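Local atomic coordinates of anaerobically-induced outer membrane porin OprE (Pseudomonas aeruginosa, PDB entry 4FRX), a protein that probably forms a pore through the bacterial outer membrane that lets small water-soluble solutes pass. Residues E118-T123 with G145-S150; V130-D135 with G320-L325; R175-A180 with G215-F220. All coordinates share one frame; numbering follows the deposited sequence.

Contact 1: residues E118-T123 with G145-S150. With C8E ((hydroxyethyloxy)tri(ethyloxy)octane), chain G.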
# COMPACT_ATOMS: atom_id res chain seq x y z
N GLU A 118 15.06 -11.49 12.79
CA GLU A 118 13.91 -12.39 12.75
C GLU A 118 13.64 -12.92 11.35
O GLU A 118 13.69 -12.17 10.38
CB GLU A 118 12.68 -11.68 13.32
CG GLU A 118 11.45 -12.57 13.44
CD GLU A 118 10.24 -11.78 13.92
OE1 GLU A 118 10.39 -10.58 14.21
OE2 GLU A 118 9.13 -12.35 13.99
N PHE A 119 13.40 -14.23 11.25
CA PHE A 119 12.98 -14.88 10.02
C PHE A 119 11.51 -15.22 10.11
O PHE A 119 11.06 -15.74 11.12
CB PHE A 119 13.77 -16.17 9.79
CG PHE A 119 13.35 -16.94 8.56
CD1 PHE A 119 13.41 -16.35 7.31
CD2 PHE A 119 12.88 -18.24 8.67
CE1 PHE A 119 13.02 -17.06 6.17
CE2 PHE A 119 12.48 -18.95 7.54
CZ PHE A 119 12.56 -18.35 6.29
N ARG A 120 10.75 -14.91 9.06
CA ARG A 120 9.32 -15.19 9.06
C ARG A 120 8.96 -15.96 7.82
O ARG A 120 9.39 -15.61 6.72
CB ARG A 120 8.50 -13.89 9.10
CG ARG A 120 8.54 -13.21 10.43
CD ARG A 120 7.92 -11.82 10.40
NE ARG A 120 6.47 -11.86 10.49
CZ ARG A 120 5.81 -12.14 11.60
NH1 ARG A 120 6.49 -12.44 12.70
NH2 ARG A 120 4.48 -12.15 11.62
N TYR A 121 8.16 -17.00 7.99
CA TYR A 121 7.85 -17.90 6.90
C TYR A 121 6.35 -18.22 6.87
O TYR A 121 5.84 -18.84 7.78
CB TYR A 121 8.68 -19.17 7.10
CG TYR A 121 8.67 -20.13 5.94
CD1 TYR A 121 9.44 -19.90 4.81
CD2 TYR A 121 7.92 -21.30 5.99
CE1 TYR A 121 9.46 -20.78 3.76
CE2 TYR A 121 7.92 -22.20 4.94
CZ TYR A 121 8.69 -21.93 3.82
OH TYR A 121 8.71 -22.82 2.77
N GLY A 122 5.66 -17.81 5.81
CA GLY A 122 4.22 -17.91 5.76
C GLY A 122 3.59 -16.57 5.40
O GLY A 122 4.00 -15.91 4.44
N THR A 123 2.60 -16.16 6.17
CA THR A 123 1.89 -14.93 5.88
C THR A 123 2.71 -13.69 6.25
O THR A 123 3.24 -13.59 7.35
CB THR A 123 0.53 -14.92 6.59
OG1 THR A 123 -0.17 -16.13 6.24
CG2 THR A 123 -0.30 -13.71 6.15
N GLY A 145 5.25 -15.80 1.81
CA GLY A 145 6.65 -15.86 1.43
C GLY A 145 7.58 -16.09 2.60
O GLY A 145 7.16 -16.59 3.64
N GLY A 146 8.85 -15.73 2.42
CA GLY A 146 9.84 -15.86 3.48
C GLY A 146 10.56 -14.53 3.58
O GLY A 146 10.78 -13.89 2.57
N GLN A 147 10.94 -14.13 4.79
CA GLN A 147 11.55 -12.82 5.01
C GLN A 147 12.46 -12.78 6.23
O GLN A 147 12.13 -13.32 7.28
CB GLN A 147 10.43 -11.77 5.17
CG GLN A 147 10.91 -10.38 5.46
CD GLN A 147 9.77 -9.41 5.73
OE1 GLN A 147 9.27 -8.77 4.81
NE2 GLN A 147 9.38 -9.28 6.99
N VAL A 148 13.61 -12.12 6.10
CA VAL A 148 14.46 -11.84 7.26
C VAL A 148 14.57 -10.33 7.48
O VAL A 148 14.73 -9.57 6.54
CB VAL A 148 15.87 -12.47 7.11
CG1 VAL A 148 16.58 -11.94 5.89
CG2 VAL A 148 16.71 -12.21 8.36
N THR A 149 14.44 -9.91 8.73
CA THR A 149 14.62 -8.50 9.07
C THR A 149 15.62 -8.44 10.20
O THR A 149 15.70 -9.36 11.01
CB THR A 149 13.31 -7.86 9.56
OG1 THR A 149 12.89 -8.49 10.77
CG2 THR A 149 12.21 -8.03 8.51
N SER A 150 16.38 -7.35 10.28
CA SER A 150 17.38 -7.24 11.33
C SER A 150 17.63 -5.80 11.77
O SER A 150 17.71 -4.90 10.94
CB SER A 150 18.69 -7.88 10.86
OG SER A 150 19.72 -7.73 11.82
C1 C8E G . 7.06 -23.63 24.50
C2 C8E G . 6.55 -24.75 23.61
C3 C8E G . 5.89 -24.21 22.35
C4 C8E G . 6.08 -25.18 21.19
C6 C8E G . 6.40 -23.50 18.11
C7 C8E G . 7.55 -23.23 17.15
C8 C8E G . 7.06 -22.68 15.81
O9 C8E G . 7.28 -23.64 14.79
C10 C8E G . 6.85 -23.16 13.54
C11 C8E G . 6.21 -24.29 12.74
O12 C8E G . 4.92 -24.52 13.27
C13 C8E G . 3.93 -23.63 12.77
C14 C8E G . 3.91 -23.65 11.24
O15 C8E G . 3.26 -22.48 10.78
C16 C8E G . 2.91 -22.55 9.42
C17 C8E G . 3.98 -21.86 8.60
O18 C8E G . 3.68 -22.00 7.23
C19 C8E G . 4.68 -22.70 6.55
O HOH W 1 11.00 -10.91 9.08
O HOH W 2 10.48 -9.47 11.30

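Contact 2: residues V130-D135 with G320-L325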
# COMPACT_ATOMS: atom_id res chain seq x y z
N VAL A 130 9.18 -0.93 -2.01
CA VAL A 130 9.05 -1.75 -3.20
C VAL A 130 7.91 -2.77 -3.05
O VAL A 130 7.61 -3.50 -3.98
CB VAL A 130 10.37 -2.49 -3.50
CG1 VAL A 130 11.41 -1.50 -4.00
CG2 VAL A 130 10.87 -3.18 -2.25
N VAL A 131 7.27 -2.78 -1.89
CA VAL A 131 6.08 -3.62 -1.67
C VAL A 131 5.35 -3.25 -0.38
O VAL A 131 5.92 -3.31 0.72
CB VAL A 131 6.40 -5.15 -1.70
CG1 VAL A 131 7.54 -5.51 -0.74
CG2 VAL A 131 5.12 -5.99 -1.42
N THR A 132 4.10 -2.82 -0.50
CA THR A 132 3.30 -2.64 0.71
C THR A 132 1.89 -3.13 0.46
O THR A 132 1.35 -2.98 -0.64
CB THR A 132 3.26 -1.19 1.29
OG1 THR A 132 1.93 -0.67 1.23
CG2 THR A 132 4.17 -0.30 0.57
N TYR A 133 1.32 -3.76 1.48
CA TYR A 133 0.01 -4.35 1.32
C TYR A 133 -1.08 -3.29 1.34
O TYR A 133 -0.99 -2.28 2.04
CB TYR A 133 -0.23 -5.40 2.39
CG TYR A 133 -0.48 -4.87 3.79
CD1 TYR A 133 0.58 -4.47 4.60
CD2 TYR A 133 -1.77 -4.81 4.31
CE1 TYR A 133 0.36 -4.00 5.88
CE2 TYR A 133 -2.00 -4.35 5.59
CZ TYR A 133 -0.94 -3.95 6.37
OH TYR A 133 -1.17 -3.50 7.65
N ASN A 134 -2.12 -3.53 0.54
CA ASN A 134 -3.27 -2.64 0.53
C ASN A 134 -4.24 -3.00 1.64
O ASN A 134 -4.43 -4.17 1.98
CB ASN A 134 -3.98 -2.72 -0.83
CG ASN A 134 -5.14 -1.77 -0.91
OD1 ASN A 134 -6.29 -2.13 -0.61
ND2 ASN A 134 -4.86 -0.53 -1.30
N ASP A 135 -4.85 -1.98 2.24
CA ASP A 135 -5.88 -2.19 3.24
C ASP A 135 -6.96 -1.11 3.08
O ASP A 135 -7.38 -0.48 4.06
CB ASP A 135 -5.26 -2.13 4.63
CG ASP A 135 -6.19 -2.67 5.71
OD1 ASP A 135 -7.19 -3.34 5.37
OD2 ASP A 135 -5.90 -2.42 6.90
N GLY A 320 -6.92 -4.81 -4.72
CA GLY A 320 -6.21 -3.75 -4.02
C GLY A 320 -4.72 -3.76 -4.30
O GLY A 320 -4.10 -4.82 -4.41
N SER A 321 -4.14 -2.58 -4.43
CA SER A 321 -2.71 -2.47 -4.65
C SER A 321 -2.27 -1.12 -4.12
O SER A 321 -3.05 -0.18 -4.12
CB SER A 321 -2.38 -2.55 -6.14
OG SER A 321 -2.95 -1.45 -6.84
N THR A 322 -1.02 -1.04 -3.70
CA THR A 322 -0.46 0.23 -3.21
C THR A 322 0.89 0.50 -3.86
O THR A 322 1.77 -0.35 -3.83
CB THR A 322 -0.30 0.20 -1.69
OG1 THR A 322 -1.59 0.15 -1.07
CG2 THR A 322 0.44 1.46 -1.20
N ALA A 323 1.03 1.67 -4.48
CA ALA A 323 2.33 2.11 -4.99
C ALA A 323 2.93 3.07 -3.96
O ALA A 323 2.21 3.89 -3.37
CB ALA A 323 2.18 2.81 -6.35
N TYR A 324 4.24 2.97 -3.74
CA TYR A 324 4.88 3.88 -2.79
C TYR A 324 5.23 5.22 -3.46
O TYR A 324 6.39 5.64 -3.52
CB TYR A 324 6.11 3.23 -2.13
CG TYR A 324 6.63 4.05 -0.96
CD1 TYR A 324 5.82 4.29 0.15
CD2 TYR A 324 7.91 4.61 -0.98
CE1 TYR A 324 6.27 5.06 1.22
CE2 TYR A 324 8.37 5.38 0.09
CZ TYR A 324 7.55 5.59 1.18
OH TYR A 324 8.00 6.35 2.25
N LEU A 325 4.19 5.87 -3.96
CA LEU A 325 4.30 7.17 -4.61
C LEU A 325 3.55 8.20 -3.76
O LEU A 325 2.51 7.88 -3.16
CB LEU A 325 3.66 7.12 -6.02
CG LEU A 325 4.26 6.15 -7.05
CD1 LEU A 325 3.44 6.11 -8.35
CD2 LEU A 325 5.73 6.48 -7.36
O HOH W 3 3.40 -2.68 -3.48
O HOH W 4 -1.87 0.70 1.47

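Contact 3: residues R175-A180 with G215-F220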
# COMPACT_ATOMS: atom_id res chain seq x y z
N ARG A 175 -3.05 -16.15 -4.86
CA ARG A 175 -2.83 -16.23 -6.30
C ARG A 175 -1.43 -15.72 -6.61
O ARG A 175 -0.83 -15.03 -5.78
CB ARG A 175 -3.86 -15.37 -7.03
CG ARG A 175 -5.30 -15.75 -6.74
CD ARG A 175 -6.26 -14.74 -7.35
NE ARG A 175 -6.10 -14.66 -8.80
CZ ARG A 175 -6.70 -13.74 -9.56
NH1 ARG A 175 -7.49 -12.83 -9.00
NH2 ARG A 175 -6.50 -13.73 -10.88
N SER A 176 -0.91 -16.05 -7.78
CA SER A 176 0.39 -15.55 -8.20
C SER A 176 0.41 -14.03 -8.40
O SER A 176 -0.64 -13.38 -8.48
CB SER A 176 0.87 -16.30 -9.45
OG SER A 176 1.21 -17.63 -9.10
N LEU A 177 1.61 -13.46 -8.45
CA LEU A 177 1.77 -12.00 -8.50
C LEU A 177 1.76 -11.43 -9.93
O LEU A 177 2.25 -12.05 -10.86
CB LEU A 177 3.07 -11.60 -7.79
CG LEU A 177 3.22 -12.18 -6.38
CD1 LEU A 177 4.63 -11.98 -5.84
CD2 LEU A 177 2.20 -11.56 -5.43
N SER A 178 1.22 -10.23 -10.11
CA SER A 178 1.23 -9.63 -11.44
C SER A 178 1.31 -8.10 -11.31
O SER A 178 1.46 -7.57 -10.21
CB SER A 178 0.01 -10.08 -12.27
OG SER A 178 0.15 -9.69 -13.63
N ILE A 179 1.26 -7.42 -12.46
CA ILE A 179 1.29 -5.97 -12.52
C ILE A 179 0.22 -5.52 -13.51
O ILE A 179 -0.29 -6.34 -14.28
CB ILE A 179 2.68 -5.44 -12.97
CG1 ILE A 179 2.97 -5.81 -14.42
CG2 ILE A 179 3.81 -5.95 -12.05
CD1 ILE A 179 4.31 -5.30 -14.93
N ALA A 180 -0.15 -4.23 -13.47
CA ALA A 180 -1.13 -3.66 -14.40
C ALA A 180 -0.67 -3.86 -15.83
O ALA A 180 0.50 -3.62 -16.15
CB ALA A 180 -1.33 -2.16 -14.12
N GLY A 215 13.53 -4.24 -5.66
CA GLY A 215 12.45 -5.18 -5.88
C GLY A 215 12.55 -5.82 -7.25
O GLY A 215 12.90 -5.16 -8.22
N ASN A 216 12.25 -7.12 -7.32
CA ASN A 216 12.35 -7.87 -8.57
C ASN A 216 11.20 -8.86 -8.74
O ASN A 216 11.22 -9.93 -8.15
CB ASN A 216 13.70 -8.61 -8.61
CG ASN A 216 13.85 -9.52 -9.82
OD1 ASN A 216 14.55 -10.53 -9.75
ND2 ASN A 216 13.21 -9.17 -10.93
N LEU A 217 10.20 -8.51 -9.55
CA LEU A 217 9.18 -9.49 -9.91
C LEU A 217 9.71 -10.28 -11.08
O LEU A 217 9.90 -9.75 -12.18
CB LEU A 217 7.86 -8.82 -10.29
CG LEU A 217 6.75 -9.84 -10.61
CD1 LEU A 217 6.46 -10.76 -9.42
CD2 LEU A 217 5.46 -9.13 -11.08
N ASP A 218 9.96 -11.56 -10.84
CA ASP A 218 10.55 -12.39 -11.88
C ASP A 218 9.73 -12.40 -13.17
O ASP A 218 8.50 -12.58 -13.14
CB ASP A 218 10.80 -13.81 -11.38
CG ASP A 218 11.68 -14.61 -12.32
OD1 ASP A 218 12.88 -14.29 -12.41
OD2 ASP A 218 11.16 -15.55 -12.97
N ASP A 219 10.43 -12.18 -14.29
CA ASP A 219 9.87 -12.12 -15.65
C ASP A 219 9.14 -10.83 -15.98
O ASP A 219 8.60 -10.68 -17.08
CB ASP A 219 9.00 -13.33 -15.98
CG ASP A 219 9.82 -14.55 -16.31
OD1 ASP A 219 10.87 -14.37 -16.96
OD2 ASP A 219 9.42 -15.67 -15.92
N PHE A 220 9.14 -9.90 -15.04
CA PHE A 220 8.47 -8.62 -15.23
C PHE A 220 9.40 -7.43 -15.04
O PHE A 220 9.61 -6.67 -15.99
CB PHE A 220 7.24 -8.49 -14.33
CG PHE A 220 6.04 -9.25 -14.82
CD1 PHE A 220 5.22 -8.72 -15.80
CD2 PHE A 220 5.74 -10.51 -14.30
CE1 PHE A 220 4.10 -9.43 -16.27
CE2 PHE A 220 4.64 -11.23 -14.75
CZ PHE A 220 3.80 -10.68 -15.72

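Contact 1: residues E118-T123 with G145-S150
Glu118 to Gly122 pair with Thr149 to Gly145 as antiparallel neighbours in the wall of a porin beta-barrel, and the tight part of the contact is the backbone. Six N-H...O bonds of 2.8 to 2.9 Å join the strands, in three hydrogen-bonded pairs; that from Gly122 N to Gly145 O is nearly straight, at 175°. In the non-hydrogen-bonded pairs, CA-H...O contacts fill the gaps, such as Val148 CA to Glu118 O at 3.2 Å. Gly122, Gly145 and Gly146 put no side chain on either face, and the chain turns a corner at Gly122.

The face bearing Glu118, Arg120, Gln147 and Thr149 is looser and wet. Here one water donates to Glu118 O and accepts from Gln147 NE2, while a second lies 2.7 Å from Thr149 OG1 and donates weakly to Glu118 OE1. Arg120 NH1 meets Glu118 OE2 from above the carboxylate plane at 2.9 Å, and NH2 of the same guanidinium bridges to Asp63; Gln147 OE1 is bonded by Tyr197.

The other face carries exposed rings and bound detergent. On it Phe119 CD1 lies 3.3 Å from Gln147 O, and Tyr121 CD2 lies 3.6 Å from C19 of the detergent.

Contact 2: residues V130-D135 with G320-L325
The side-chain amide of Asn134 lies almost parallel to the peptide joining Gly320 to Ser321, so one face of the amide is covered by backbone: its CG is 3.8 Å from Gly320 CA and 3.7 Å from Ser321 N. This is a meeting of two loops inside a porin barrel, close to the centre of the chain, and it fits the OprD family, in which inward-folded loops narrow the channel. Beside the amide rather than over it sits the hydroxyl of Thr322, 3.3 Å from Asn134 ND2. The far end of the amide is occupied too, because OD1 accepts hydrogen bonds from Arg169 NH1 and Gly136 N. Gripped there, the group is probably held in a fixed orientation.

Asn134 reaches across because its CG stands anti to the backbone N (chi1 -177°) and its CB already points at the partner loop. Gly320 has no side chain on the side turned to the amide, which is how its backbone can come so near.

Further along, water enters the contact. Thr132 and Thr322 cross obliquely, with Thr132 OG1 3.6 Å from the methyl CG2 of Thr322. Two waters bridge the segments. One molecule accepts from Thr132 N and donates to Thr322 O, stitching backbone to backbone. Outside the contact, Lys333 bonds to Ser321 O and Asp328 to Ala323 N, while Tyr324 meets Arg244 in a cation-pi contact. The second bridging water donates to Tyr133 O at 3.2 Å and lies only 2.6 Å from Thr322 OG1.

Contact 3: residues R175-A180 with G215-F220
Phe220 N donates to Leu217 O at 3.0 Å, closing a tight turn whose middle residues, Asp218 and Asp219, have the backbone angles of a type II beta turn. The turn connects strand 208-217 with strand 221-234 of the barrel, and it presents both its end residues, Leu217 and Phe220, to segment 175-180. No hydrogen bond crosses between the segments; what joins them is a buried apolar patch.

Leu217 sends its two methyls to different partners. Its CG stands anti to the backbone N (chi1 -177°); from there CD1 touches Leu177 CB at 3.9 Å and CD2 touches Ile179 CG2 at 3.7 Å, so the side chain fits between alternate residues of the segment. Ile179 divides its branches in turn. While CG2 faces Leu217, the longer arm slides past Phe220 in the opposite direction, putting CD1 3.6 Å from the ring atom CD1. Ser178, between them, turns its CB away, and its OG bonds to Arg190 O.

Around this patch, Phe195 of strand 195-203 lies against both Leu177 and Leu217, and the ring of Tyr264 meets Phe220 with planes at about 45°. At the start of the segment, Arg175, on the short strand 174-176, pairs through its backbone with Ser166 of strand 156-167, and residues 177-179 pack against the turn that follows strand 208-217.

Starting from the N terminus, the chain runs through 118-123, turns in through 130-135 and returns along 145-150, where contact 1 closes a short loop between neighbouring barrel strands. Contact 2 has opened within that loop and closes only at 320-325, so contacts 1 and 2 cross. Contact 3 lies wholly within the long span between the two halves of contact 2, and follows contact 1 in series. Contact 1 thus belongs to the wall, contact 2 joins two distant loops in the interior, and contact 3 ties segment 175-180 to a strand-joining turn. Contacts 2 and 3 touch where Val130 CG1 packs 3.8 Å from Gly215 N; contact 1 touches neither.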